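Local atomic coordinates of glycerol dehydratase (Clostridium butyricum, PDB entry 1R9D), a protein that probably dehydrates glycerol without the help of vitamin B12, acting as a lyase of the glycyl radical enzyme family. Residues E30-I35 with K120-Y125; E37-T42 with I48-L53; S132-S137 with A514-L519. All coordinates share one frame; numbering follows the deposited sequence.

Contact 1: residues E30-I35 with K120-Y125; sequences ERAILI and KDVFEY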
ATOM      1  N   GLU A  30      12.693  25.356   8.767  1.00 30.30           N
ATOM      2  CA  GLU A  30      11.798  24.936   9.843  1.00 30.34           C
ATOM      3  C   GLU A  30      10.887  23.758   9.479  1.00 29.82           C
ATOM      4  O   GLU A  30      10.891  22.727  10.160  1.00 28.21           O
ATOM      5  CB  GLU A  30      10.932  26.107  10.310  1.00 32.28           C
ATOM      6  CG  GLU A  30      11.596  27.069  11.301  1.00 36.36           C
ATOM      7  CD  GLU A  30      12.695  27.917  10.686  1.00 38.21           C
ATOM      8  OE1 GLU A  30      12.591  28.253   9.486  1.00 37.80           O
ATOM      9  OE2 GLU A  30      13.655  28.265  11.413  1.00 39.42           O
ATOM     10  N   ARG A  31      10.107  23.895   8.413  1.00 28.17           N
ATOM     11  CA  ARG A  31       9.208  22.807   8.038  1.00 27.06           C
ATOM     12  C   ARG A  31       9.938  21.491   7.789  1.00 26.27           C
ATOM     13  O   ARG A  31       9.506  20.438   8.260  1.00 26.84           O
ATOM     14  CB  ARG A  31       8.386  23.164   6.792  1.00 26.76           C
ATOM     15  CG  ARG A  31       7.348  22.082   6.454  1.00 25.75           C
ATOM     16  CD  ARG A  31       6.665  22.312   5.110  1.00 25.28           C
ATOM     17  NE  ARG A  31       5.666  21.277   4.825  1.00 25.16           N
ATOM     18  CZ  ARG A  31       5.946  20.038   4.426  1.00 24.45           C
ATOM     19  NH1 ARG A  31       7.203  19.652   4.251  1.00 24.24           N
ATOM     20  NH2 ARG A  31       4.957  19.180   4.198  1.00 24.07           N
ATOM     21  N   ALA A  32      11.047  21.547   7.058  1.00 26.16           N
ATOM     22  CA  ALA A  32      11.812  20.347   6.744  1.00 27.30           C
ATOM     23  C   ALA A  32      12.261  19.615   8.002  1.00 28.55           C
ATOM     24  O   ALA A  32      12.200  18.386   8.079  1.00 28.20           O
ATOM     25  CB  ALA A  32      13.024  20.706   5.895  1.00 27.87           C
ATOM     26  N   ILE A  33      12.724  20.377   8.984  1.00 28.95           N
ATOM     27  CA  ILE A  33      13.182  19.788  10.237  1.00 29.91           C
ATOM     28  C   ILE A  33      12.024  19.131  10.991  1.00 29.44           C
ATOM     29  O   ILE A  33      12.160  18.021  11.504  1.00 30.31           O
ATOM     30  CB  ILE A  33      13.855  20.864  11.138  1.00 31.00           C
ATOM     31  CG1 ILE A  33      15.305  21.093  10.698  1.00 32.61           C
ATOM     32  CG2 ILE A  33      13.862  20.411  12.594  1.00 30.07           C
ATOM     33  CD1 ILE A  33      15.479  21.478   9.250  1.00 36.76           C
ATOM     34  N   LEU A  34      10.885  19.812  11.035  1.00 29.50           N
ATOM     35  CA  LEU A  34       9.714  19.307  11.739  1.00 29.44           C
ATOM     36  C   LEU A  34       9.086  18.043  11.149  1.00 30.22           C
ATOM     37  O   LEU A  34       8.731  17.126  11.890  1.00 28.79           O
ATOM     38  CB  LEU A  34       8.659  20.409  11.845  1.00 30.75           C
ATOM     39  CG  LEU A  34       9.029  21.587  12.751  1.00 29.86           C
ATOM     40  CD1 LEU A  34       7.950  22.645  12.685  1.00 30.11           C
ATOM     41  CD2 LEU A  34       9.202  21.097  14.189  1.00 31.28           C
ATOM     42  N   ILE A  35       8.941  17.978   9.829  1.00 30.09           N
ATOM     43  CA  ILE A  35       8.348  16.785   9.230  1.00 29.00           C
ATOM     44  C   ILE A  35       9.294  15.596   9.399  1.00 29.33           C
ATOM     45  O   ILE A  35       8.848  14.460   9.564  1.00 28.73           O
ATOM     46  CB  ILE A  35       8.009  16.999   7.724  1.00 28.98           C
ATOM     47  CG1 ILE A  35       7.130  15.845   7.228  1.00 28.96           C
ATOM     48  CG2 ILE A  35       9.285  17.090   6.897  1.00 27.84           C
ATOM     49  CD1 ILE A  35       6.523  16.068   5.854  1.00 29.01           C
ATOM     50  N   LYS A 120      21.320  18.918   6.428  1.00 34.59           N
ATOM     51  CA  LYS A 120      22.123  17.710   6.271  1.00 35.05           C
ATOM     52  C   LYS A 120      21.393  16.468   6.781  1.00 35.06           C
ATOM     53  O   LYS A 120      21.324  15.454   6.086  1.00 35.52           O
ATOM     54  CB  LYS A 120      23.461  17.854   7.000  1.00 36.84           C
ATOM     55  CG  LYS A 120      24.409  18.851   6.360  1.00 38.87           C
ATOM     56  CD  LYS A 120      25.688  18.997   7.175  1.00 41.01           C
ATOM     57  CE  LYS A 120      26.646  19.985   6.523  1.00 42.64           C
ATOM     58  NZ  LYS A 120      27.891  20.172   7.322  1.00 44.23           N
ATOM     59  N   ASP A 121      20.848  16.547   7.991  1.00 35.07           N
ATOM     60  CA  ASP A 121      20.129  15.413   8.565  1.00 35.57           C
ATOM     61  C   ASP A 121      18.865  15.091   7.764  1.00 34.68           C
ATOM     62  O   ASP A 121      18.451  13.933   7.677  1.00 34.56           O
ATOM     63  CB  ASP A 121      19.738  15.699  10.014  1.00 36.57           C
ATOM     64  CG  ASP A 121      19.089  14.503  10.682  1.00 38.35           C
ATOM     65  OD1 ASP A 121      19.781  13.479  10.865  1.00 40.30           O
ATOM     66  OD2 ASP A 121      17.890  14.578  11.019  1.00 39.53           O
ATOM     67  N   VAL A 122      18.250  16.122   7.195  1.00 34.08           N
ATOM     68  CA  VAL A 122      17.039  15.938   6.404  1.00 33.08           C
ATOM     69  C   VAL A 122      17.354  15.073   5.186  1.00 32.56           C
ATOM     70  O   VAL A 122      16.668  14.088   4.922  1.00 32.29           O
ATOM     71  CB  VAL A 122      16.467  17.299   5.941  1.00 33.56           C
ATOM     72  CG1 VAL A 122      15.231  17.081   5.076  1.00 33.04           C
ATOM     73  CG2 VAL A 122      16.113  18.149   7.151  1.00 32.64           C
ATOM     74  N   PHE A 123      18.404  15.441   4.453  1.00 31.41           N
ATOM     75  CA  PHE A 123      18.821  14.690   3.273  1.00 31.19           C
ATOM     76  C   PHE A 123      19.137  13.246   3.654  1.00 31.63           C
ATOM     77  O   PHE A 123      18.826  12.316   2.912  1.00 31.11           O
ATOM     78  CB  PHE A 123      20.069  15.321   2.644  1.00 31.10           C
ATOM     79  CG  PHE A 123      19.871  16.737   2.176  1.00 31.50           C
ATOM     80  CD1 PHE A 123      20.863  17.692   2.382  1.00 31.36           C
ATOM     81  CD2 PHE A 123      18.705  17.117   1.518  1.00 31.99           C
ATOM     82  CE1 PHE A 123      20.698  19.004   1.944  1.00 32.13           C
ATOM     83  CE2 PHE A 123      18.528  18.428   1.073  1.00 31.44           C
ATOM     84  CZ  PHE A 123      19.527  19.374   1.287  1.00 31.63           C
ATOM     85  N   GLU A 124      19.761  13.067   4.816  1.00 31.48           N
ATOM     86  CA  GLU A 124      20.122  11.732   5.277  1.00 32.20           C
ATOM     87  C   GLU A 124      18.906  10.866   5.592  1.00 30.21           C
ATOM     88  O   GLU A 124      18.837   9.713   5.172  1.00 30.76           O
ATOM     89  CB  GLU A 124      21.016  11.825   6.517  1.00 35.09           C
ATOM     90  CG  GLU A 124      21.569  10.489   6.979  1.00 39.93           C
ATOM     91  CD  GLU A 124      22.407  10.613   8.241  1.00 43.85           C
ATOM     92  OE1 GLU A 124      23.344  11.444   8.256  1.00 46.04           O
ATOM     93  OE2 GLU A 124      22.131   9.879   9.215  1.00 45.69           O
ATOM     94  N   TYR A 125      17.942  11.412   6.324  1.00 29.51           N
ATOM     95  CA  TYR A 125      16.763  10.628   6.672  1.00 30.07           C
ATOM     96  C   TYR A 125      15.903  10.230   5.479  1.00 30.07           C
ATOM     97  O   TYR A 125      15.541   9.064   5.330  1.00 30.00           O
ATOM     98  CB  TYR A 125      15.861  11.370   7.658  1.00 30.30           C
ATOM     99  CG  TYR A 125      14.580  10.601   7.930  1.00 32.23           C
ATOM    100  CD1 TYR A 125      14.584   9.471   8.748  1.00 31.93           C
ATOM    101  CD2 TYR A 125      13.385  10.949   7.297  1.00 32.38           C
ATOM    102  CE1 TYR A 125      13.435   8.705   8.929  1.00 33.03           C
ATOM    103  CE2 TYR A 125      12.226  10.187   7.469  1.00 33.18           C
ATOM    104  CZ  TYR A 125      12.261   9.066   8.286  1.00 33.92           C
ATOM    105  OH  TYR A 125      11.130   8.298   8.446  1.00 33.66           O
TER

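Contact 2: residues E37-T42 with I48-L53; sequences ESFKQT and ILRRAL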
ATOM      1  N   GLU A  37      11.351  15.137  11.929  1.00 31.80           N
ATOM      2  CA  GLU A  37      11.235  14.739  13.326  1.00 33.07           C
ATOM      3  C   GLU A  37       9.980  13.894  13.544  1.00 31.90           C
ATOM      4  O   GLU A  37      10.017  12.883  14.246  1.00 32.34           O
ATOM      5  CB  GLU A  37      11.200  15.988  14.215  1.00 35.08           C
ATOM      6  CG  GLU A  37      10.708  15.751  15.633  1.00 40.23           C
ATOM      7  CD  GLU A  37      10.918  16.959  16.533  1.00 42.98           C
ATOM      8  OE1 GLU A  37      10.598  18.093  16.107  1.00 43.55           O
ATOM      9  OE2 GLU A  37      11.399  16.771  17.673  1.00 45.75           O
ATOM     10  N   SER A  38       8.871  14.306  12.934  1.00 30.78           N
ATOM     11  CA  SER A  38       7.618  13.574  13.077  1.00 29.90           C
ATOM     12  C   SER A  38       7.699  12.181  12.460  1.00 29.57           C
ATOM     13  O   SER A  38       7.344  11.196  13.104  1.00 28.99           O
ATOM     14  CB  SER A  38       6.465  14.355  12.442  1.00 29.43           C
ATOM     15  OG  SER A  38       5.231  13.675  12.622  1.00 29.09           O
ATOM     16  N   PHE A  39       8.168  12.094  11.218  1.00 28.53           N
ATOM     17  CA  PHE A  39       8.273  10.797  10.551  1.00 28.72           C
ATOM     18  C   PHE A  39       9.156   9.799  11.303  1.00 29.00           C
ATOM     19  O   PHE A  39       8.904   8.594  11.281  1.00 27.25           O
ATOM     20  CB  PHE A  39       8.786  10.969   9.118  1.00 27.78           C
ATOM     21  CG  PHE A  39       7.690  11.050   8.087  1.00 27.82           C
ATOM     22  CD1 PHE A  39       6.755  12.077   8.124  1.00 28.31           C
ATOM     23  CD2 PHE A  39       7.581  10.079   7.092  1.00 27.65           C
ATOM     24  CE1 PHE A  39       5.719  12.141   7.184  1.00 29.52           C
ATOM     25  CE2 PHE A  39       6.553  10.130   6.150  1.00 27.62           C
ATOM     26  CZ  PHE A  39       5.621  11.161   6.198  1.00 27.77           C
ATOM     27  N   LYS A  40      10.192  10.298  11.970  1.00 29.42           N
ATOM     28  CA  LYS A  40      11.081   9.426  12.726  1.00 30.08           C
ATOM     29  C   LYS A  40      10.338   8.768  13.884  1.00 30.79           C
ATOM     30  O   LYS A  40      10.745   7.712  14.367  1.00 32.09           O
ATOM     31  CB  LYS A  40      12.272  10.219  13.270  1.00 30.48           C
ATOM     32  CG  LYS A  40      13.319  10.560  12.226  1.00 31.95           C
ATOM     33  CD  LYS A  40      14.497  11.303  12.850  1.00 32.78           C
ATOM     34  CE  LYS A  40      15.566  11.596  11.807  1.00 33.52           C
ATOM     35  NZ  LYS A  40      16.692  12.391  12.372  1.00 34.61           N
ATOM     36  N   GLN A  41       9.245   9.390  14.313  1.00 31.01           N
ATOM     37  CA  GLN A  41       8.451   8.878  15.427  1.00 32.06           C
ATOM     38  C   GLN A  41       7.190   8.117  15.022  1.00 31.77           C
ATOM     39  O   GLN A  41       6.466   7.617  15.888  1.00 30.73           O
ATOM     40  CB  GLN A  41       8.046  10.031  16.347  1.00 34.25           C
ATOM     41  CG  GLN A  41       9.213  10.714  17.029  1.00 38.07           C
ATOM     42  CD  GLN A  41      10.025   9.745  17.857  1.00 40.61           C
ATOM     43  OE1 GLN A  41       9.496   9.092  18.759  1.00 42.57           O
ATOM     44  NE2 GLN A  41      11.314   9.639  17.554  1.00 42.01           N
ATOM     45  N   THR A  42       6.925   8.019  13.721  1.00 29.80           N
ATOM     46  CA  THR A  42       5.721   7.336  13.259  1.00 29.23           C
ATOM     47  C   THR A  42       5.975   6.212  12.253  1.00 29.20           C
ATOM     48  O   THR A  42       5.093   5.878  11.462  1.00 28.35           O
ATOM     49  CB  THR A  42       4.743   8.347  12.618  1.00 30.32           C
ATOM     50  OG1 THR A  42       5.372   8.965  11.489  1.00 29.98           O
ATOM     51  CG2 THR A  42       4.359   9.433  13.618  1.00 30.60           C
ATOM     52  N   ILE A  48      -1.230   7.325   5.732  1.00 25.43           N
ATOM     53  CA  ILE A  48      -2.209   8.387   5.951  1.00 25.53           C
ATOM     54  C   ILE A  48      -2.110   9.005   7.348  1.00 26.24           C
ATOM     55  O   ILE A  48      -2.264  10.219   7.519  1.00 25.15           O
ATOM     56  CB  ILE A  48      -3.656   7.870   5.701  1.00 26.33           C
ATOM     57  CG1 ILE A  48      -4.646   9.040   5.696  1.00 26.25           C
ATOM     58  CG2 ILE A  48      -4.040   6.842   6.760  1.00 27.11           C
ATOM     59  CD1 ILE A  48      -4.533   9.933   4.475  1.00 26.82           C
ATOM     60  N   LEU A  49      -1.850   8.171   8.346  1.00 25.90           N
ATOM     61  CA  LEU A  49      -1.734   8.658   9.715  1.00 27.38           C
ATOM     62  C   LEU A  49      -0.400   9.390   9.892  1.00 27.16           C
ATOM     63  O   LEU A  49      -0.319  10.369  10.632  1.00 28.01           O
ATOM     64  CB  LEU A  49      -1.864   7.480  10.689  1.00 29.56           C
ATOM     65  CG  LEU A  49      -2.659   7.677  11.984  1.00 33.92           C
ATOM     66  CD1 LEU A  49      -3.952   8.437  11.731  1.00 33.55           C
ATOM     67  CD2 LEU A  49      -2.976   6.307  12.573  1.00 34.63           C
ATOM     68  N   ARG A  50       0.644   8.927   9.210  1.00 27.12           N
ATOM     69  CA  ARG A  50       1.943   9.589   9.285  1.00 27.05           C
ATOM     70  C   ARG A  50       1.804  11.012   8.746  1.00 26.76           C
ATOM     71  O   ARG A  50       2.384  11.956   9.286  1.00 25.55           O
ATOM     72  CB  ARG A  50       2.990   8.834   8.462  1.00 28.04           C
ATOM     73  CG  ARG A  50       3.452   7.533   9.097  1.00 29.75           C
ATOM     74  CD  ARG A  50       4.971   7.501   9.218  1.00 33.10           C
ATOM     75  NE  ARG A  50       5.601   6.865   8.077  1.00 35.43           N
ATOM     76  CZ  ARG A  50       6.912   6.754   7.905  1.00 33.69           C
ATOM     77  NH1 ARG A  50       7.758   7.247   8.801  1.00 34.27           N
ATOM     78  NH2 ARG A  50       7.375   6.127   6.840  1.00 33.88           N
ATOM     79  N   ARG A  51       1.023  11.156   7.679  1.00 26.72           N
ATOM     80  CA  ARG A  51       0.797  12.460   7.066  1.00 26.91           C
ATOM     81  C   ARG A  51      -0.004  13.378   7.994  1.00 26.57           C
ATOM     82  O   ARG A  51       0.263  14.577   8.073  1.00 26.32           O
ATOM     83  CB  ARG A  51       0.051  12.299   5.735  1.00 26.39           C
ATOM     84  CG  ARG A  51       0.854  11.632   4.613  1.00 28.41           C
ATOM     85  CD  ARG A  51       2.071  12.466   4.214  1.00 29.64           C
ATOM     86  NE  ARG A  51       1.714  13.872   4.034  1.00 28.81           N
ATOM     87  CZ  ARG A  51       2.549  14.815   3.607  1.00 29.48           C
ATOM     88  NH1 ARG A  51       3.804  14.512   3.302  1.00 27.65           N
ATOM     89  NH2 ARG A  51       2.128  16.068   3.508  1.00 29.51           N
ATOM     90  N   ALA A  52      -0.993  12.819   8.687  1.00 25.88           N
ATOM     91  CA  ALA A  52      -1.813  13.609   9.600  1.00 26.15           C
ATOM     92  C   ALA A  52      -0.992  14.067  10.808  1.00 26.64           C
ATOM     93  O   ALA A  52      -1.038  15.236  11.191  1.00 26.19           O
ATOM     94  CB  ALA A  52      -3.018  12.795  10.066  1.00 26.15           C
ATOM     95  N   LEU A  53      -0.242  13.141  11.396  1.00 27.01           N
ATOM     96  CA  LEU A  53       0.588  13.449  12.564  1.00 27.23           C
ATOM     97  C   LEU A  53       1.716  14.418  12.222  1.00 27.97           C
ATOM     98  O   LEU A  53       2.152  15.197  13.072  1.00 26.91           O
ATOM     99  CB  LEU A  53       1.162  12.157  13.151  1.00 27.07           C
ATOM    100  CG  LEU A  53       0.109  11.203  13.723  1.00 28.05           C
ATOM    101  CD1 LEU A  53       0.724   9.843  13.996  1.00 28.28           C
ATOM    102  CD2 LEU A  53      -0.477  11.800  14.997  1.00 29.07           C
TER
HETATM  103  O   HOH W   1       4.649  11.493  10.861  1.00 27.83           O

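Contact 3: residues S132-S137 with A514-L519; sequences SELATS and AERAPL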
ATOM      1  N   SER A 132       9.227  10.674  -5.188  1.00 24.45           N
ATOM      2  CA  SER A 132      10.007  10.645  -6.430  1.00 24.79           C
ATOM      3  C   SER A 132      10.792   9.345  -6.599  1.00 25.10           C
ATOM      4  O   SER A 132      10.828   8.763  -7.683  1.00 22.61           O
ATOM      5  CB  SER A 132      10.986  11.833  -6.493  1.00 25.78           C
ATOM      6  OG  SER A 132      12.007  11.745  -5.504  1.00 25.70           O
ATOM      7  N   GLU A 133      11.412   8.873  -5.524  1.00 24.59           N
ATOM      8  CA  GLU A 133      12.195   7.647  -5.616  1.00 25.20           C
ATOM      9  C   GLU A 133      11.323   6.414  -5.864  1.00 24.96           C
ATOM     10  O   GLU A 133      11.703   5.524  -6.623  1.00 25.69           O
ATOM     11  CB  GLU A 133      13.061   7.506  -4.357  1.00 27.19           C
ATOM     12  CG  GLU A 133      14.061   8.667  -4.267  1.00 28.85           C
ATOM     13  CD  GLU A 133      14.732   8.813  -2.914  1.00 31.26           C
ATOM     14  OE1 GLU A 133      15.913   8.417  -2.789  1.00 32.27           O
ATOM     15  OE2 GLU A 133      14.077   9.331  -1.981  1.00 30.64           O
ATOM     16  N   LEU A 134      10.145   6.369  -5.249  1.00 24.64           N
ATOM     17  CA  LEU A 134       9.242   5.239  -5.462  1.00 24.32           C
ATOM     18  C   LEU A 134       8.683   5.291  -6.891  1.00 24.18           C
ATOM     19  O   LEU A 134       8.534   4.260  -7.543  1.00 24.33           O
ATOM     20  CB  LEU A 134       8.096   5.277  -4.449  1.00 24.03           C
ATOM     21  CG  LEU A 134       7.029   4.186  -4.591  1.00 24.61           C
ATOM     22  CD1 LEU A 134       7.662   2.814  -4.430  1.00 25.47           C
ATOM     23  CD2 LEU A 134       5.947   4.402  -3.547  1.00 24.85           C
ATOM     24  N   ALA A 135       8.384   6.496  -7.373  1.00 24.54           N
ATOM     25  CA  ALA A 135       7.849   6.670  -8.726  1.00 24.47           C
ATOM     26  C   ALA A 135       8.802   6.072  -9.753  1.00 25.55           C
ATOM     27  O   ALA A 135       8.377   5.365 -10.670  1.00 25.13           O
ATOM     28  CB  ALA A 135       7.628   8.151  -9.022  1.00 24.89           C
ATOM     29  N   THR A 136      10.093   6.358  -9.604  1.00 25.17           N
ATOM     30  CA  THR A 136      11.090   5.821 -10.525  1.00 26.76           C
ATOM     31  C   THR A 136      11.144   4.294 -10.453  1.00 26.07           C
ATOM     32  O   THR A 136      11.288   3.617 -11.477  1.00 26.53           O
ATOM     33  CB  THR A 136      12.491   6.404 -10.219  1.00 27.55           C
ATOM     34  OG1 THR A 136      12.509   7.792 -10.574  1.00 30.12           O
ATOM     35  CG2 THR A 136      13.567   5.673 -11.008  1.00 29.15           C
ATOM     36  N   SER A 137      11.019   3.746  -9.249  1.00 25.89           N
ATOM     37  CA  SER A 137      11.050   2.298  -9.085  1.00 26.05           C
ATOM     38  C   SER A 137       9.886   1.616  -9.803  1.00 25.80           C
ATOM     39  O   SER A 137      10.016   0.479 -10.255  1.00 26.22           O
ATOM     40  CB  SER A 137      11.020   1.929  -7.599  1.00 26.66           C
ATOM     41  OG  SER A 137      12.177   2.411  -6.935  1.00 27.96           O
ATOM     42  N   ALA A 514      -0.003   8.228  -3.912  1.00 23.81           N
ATOM     43  CA  ALA A 514      -1.029   7.530  -3.147  1.00 25.17           C
ATOM     44  C   ALA A 514      -0.407   6.640  -2.076  1.00 25.82           C
ATOM     45  O   ALA A 514      -0.922   6.538  -0.959  1.00 26.17           O
ATOM     46  CB  ALA A 514      -1.894   6.687  -4.079  1.00 25.05           C
ATOM     47  N   GLU A 515       0.711   6.010  -2.418  1.00 25.88           N
ATOM     48  CA  GLU A 515       1.388   5.099  -1.503  1.00 27.17           C
ATOM     49  C   GLU A 515       2.165   5.796  -0.394  1.00 26.53           C
ATOM     50  O   GLU A 515       2.180   5.324   0.744  1.00 25.71           O
ATOM     51  CB  GLU A 515       2.334   4.184  -2.290  1.00 29.42           C
ATOM     52  CG  GLU A 515       2.905   3.016  -1.499  1.00 34.08           C
ATOM     53  CD  GLU A 515       3.606   1.996  -2.390  1.00 36.88           C
ATOM     54  OE1 GLU A 515       3.129   1.776  -3.529  1.00 36.05           O
ATOM     55  OE2 GLU A 515       4.621   1.403  -1.947  1.00 36.77           O
ATOM     56  N   ARG A 516       2.796   6.921  -0.713  1.00 24.95           N
ATOM     57  CA  ARG A 516       3.600   7.622   0.284  1.00 26.21           C
ATOM     58  C   ARG A 516       3.142   8.998   0.746  1.00 25.91           C
ATOM     59  O   ARG A 516       3.565   9.456   1.812  1.00 27.16           O
ATOM     60  CB  ARG A 516       5.049   7.699  -0.201  1.00 25.42           C
ATOM     61  CG  ARG A 516       5.723   6.338  -0.241  1.00 26.35           C
ATOM     62  CD  ARG A 516       7.194   6.413  -0.625  1.00 24.57           C
ATOM     63  NE  ARG A 516       7.815   5.094  -0.520  1.00 26.51           N
ATOM     64  CZ  ARG A 516       9.102   4.843  -0.731  1.00 26.10           C
ATOM     65  NH1 ARG A 516       9.930   5.825  -1.067  1.00 27.51           N
ATOM     66  NH2 ARG A 516       9.565   3.606  -0.595  1.00 26.88           N
ATOM     67  N   ALA A 517       2.286   9.663  -0.025  1.00 25.17           N
ATOM     68  CA  ALA A 517       1.826  10.985   0.379  1.00 25.86           C
ATOM     69  C   ALA A 517       0.330  11.276   0.224  1.00 25.93           C
ATOM     70  O   ALA A 517      -0.057  12.268  -0.396  1.00 26.16           O
ATOM     71  CB  ALA A 517       2.650  12.071  -0.346  1.00 25.23           C
ATOM     72  N   PRO A 518      -0.534  10.402   0.764  1.00 26.28           N
ATOM     73  CA  PRO A 518      -1.965  10.692   0.635  1.00 27.08           C
ATOM     74  C   PRO A 518      -2.193  11.888   1.566  1.00 27.50           C
ATOM     75  O   PRO A 518      -1.588  11.953   2.638  1.00 29.56           O
ATOM     76  CB  PRO A 518      -2.620   9.398   1.118  1.00 26.84           C
ATOM     77  CG  PRO A 518      -1.637   8.888   2.135  1.00 26.94           C
ATOM     78  CD  PRO A 518      -0.309   9.118   1.450  1.00 26.77           C
ATOM     79  N   LEU A 519      -3.038  12.834   1.165  1.00 26.67           N
ATOM     80  CA  LEU A 519      -3.255  14.043   1.965  1.00 26.49           C
ATOM     81  C   LEU A 519      -4.590  14.145   2.705  1.00 26.91           C
ATOM     82  O   LEU A 519      -5.630  14.395   2.098  1.00 25.94           O
ATOM     83  CB  LEU A 519      -3.074  15.276   1.072  1.00 25.94           C
ATOM     84  CG  LEU A 519      -1.754  15.343   0.296  1.00 26.67           C
ATOM     85  CD1 LEU A 519      -1.658  16.691  -0.401  1.00 26.41           C
ATOM     86  CD2 LEU A 519      -0.567  15.157   1.236  1.00 27.35           C
TER

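Contact 1: residues E30-I35 with K120-Y125
Val-122 meets Ala-32 with both methyl groups and Ile-33 with CG2, and this small apolar patch is what joins the two helical segments. The burial is modest, 106 Å² over both sides, and no hydrogen bond crosses between the segments. CG2 of Val-122 does most of the touching: it lies 4.0 Å from Ile-33 CD1 and 4.2 Å from Ala-32 CB. The other branch is hardly farther off, with Val-122 CG1 4.3 Å from Ala-32 CB, so the alanine methyl faces the fork of the valine. This follows from the valine torsion, which places CG1 opposite the backbone N (chi1 178°) and CG2 beside it, both branches reaching over to the other helix. Ile-33 comes in differently. Its CB does not aim straight at Val-122; a bend at chi2 (56°) swings CD1 across, and the two side chains meet at about a right angle. CG2 of Val-122 also rests 4.0 Å from the carbonyl oxygen Ala-32 O, whose polar partners include the hydroxyl of Thr-36 one turn later. The backbones come close here, Ile-33 CA to Val-122 CA being 6.7 Å, consistent with the small alanine facing the valine. The packing runs on in both directions: Leu-119 packs on Ala-32, and Val-122 and Tyr-125 on Thr-36. Helix 30-40 thus lies between two neighbours, meeting helix 113-125 through Ala-32 and Ile-33 and helix 47-61 through Leu-34, which packs on His-57 and Asn-61.

Contact 2: residues E37-T42 with I48-L53
Ser-38 OG, Thr-42 OG1 and Arg-50 O hold one water between them, and this three-way grip ties together the two arms of a helix-loop-helix unit, helix 30-40 followed after a short loop by helix 47-61. The water lies 2.7 Å from Thr-42 OG1 and 2.9 Å from Ser-38 OG. Toward the second helix its role is clear: it donates to Arg-50 O over 2.8 Å, linking that carbonyl through the water to the two hydroxyls of 37-42. Thr-42 can take part because its OG1 stands between backbone N and carbonyl carbon (chi1 61°), while CG2 turns to another neighbour. Beside the water site, the guanidinium of Arg-50 lies under the ring of Phe-39. The two planes are tilted by 38°, so this is no flat stack; ring atom CD2 makes the closest approach, 3.3 Å from Arg-50 NH1 and offset toward the rim of the guanidinium. NH1 of Arg-50 reaches Phe-39 O at 3.0 Å, though the path of the arginine chain beside Thr-42 is doubtful, CD being modelled too close to it. That bond is weak, with an N-H...O angle of 121°, although the oxygen lies in the guanidinium plane; the same carbonyl also accepts from Thr-42 N. Arg-51 offers only its aliphatic part here, CD at the edge of the Phe-39 ring, its guanidinium being paired with Glu-88. On its remaining branch, Thr-42 runs antiparallel alongside Leu-53, CG2 of the threonine 3.7 Å from CD1 of the leucine.

Contact 3: residues S132-S137 with A514-L519
Over one face of the Arg-516 guanidinium sits Leu-134 CB, 3.7 Å above the plane and displaced toward the rim. Its two terminal nitrogens are bound elsewhere: NH1 donates to the carbonyls of Gly-128 and Thr-130, and NH2 to the carbonyl of Glu-43 of the second subunit. Several backbone oxygens therefore fix the rotation of the flat group that the leucine rests on. Farther out, Leu-134 CD2 fits between two side chains, 3.6 Å from Arg-516 NE and 3.6 Å from Glu-515 CD. With CG opposite the backbone N (chi1 177°), the branch point of the leucine is directed at the other segment and CD2 reaches between the two side chains. Leu-134 crosses Glu-515 at about a right angle, and the carboxylate is held through OE1 by the hydroxyl of Tyr-138. No hydrogen bond links the segments directly; 178 Å² are buried, largely by one apolar side chain lying against the long arms of two charged ones. The contact joins helix 131-138 to the last turn of helix 484-516. Ala-517 then leaves the helical path, Pro-518 packs on helix 47-61, and Leu-519 occupies the N-cap position of helix 520-524.

Contacts 1 and 2 share helix 30-40, their centres 13 Å apart, and a salt bridge from Lys-40 NZ to Asp-121 OD2 (2.8 Å) joins them. Contact 2 reaches contact 3, centres 15 Å apart, through Arg-51, whose CG packs 3.2 Å from Pro-518 O. Contacts 1 and 3 do not touch: nearest atoms are about 7 Å apart. The loop joining the helices of contact 2 has a double role: in its own chain Glu-43 bonds to Tyr-125 of contact 1, while the same loop of the second subunit bonds to and packs on contact 3. All three centres lie 22 to 29 Å from the chain centre, and no contact contains Gly-763, the predicted glycyl radical site.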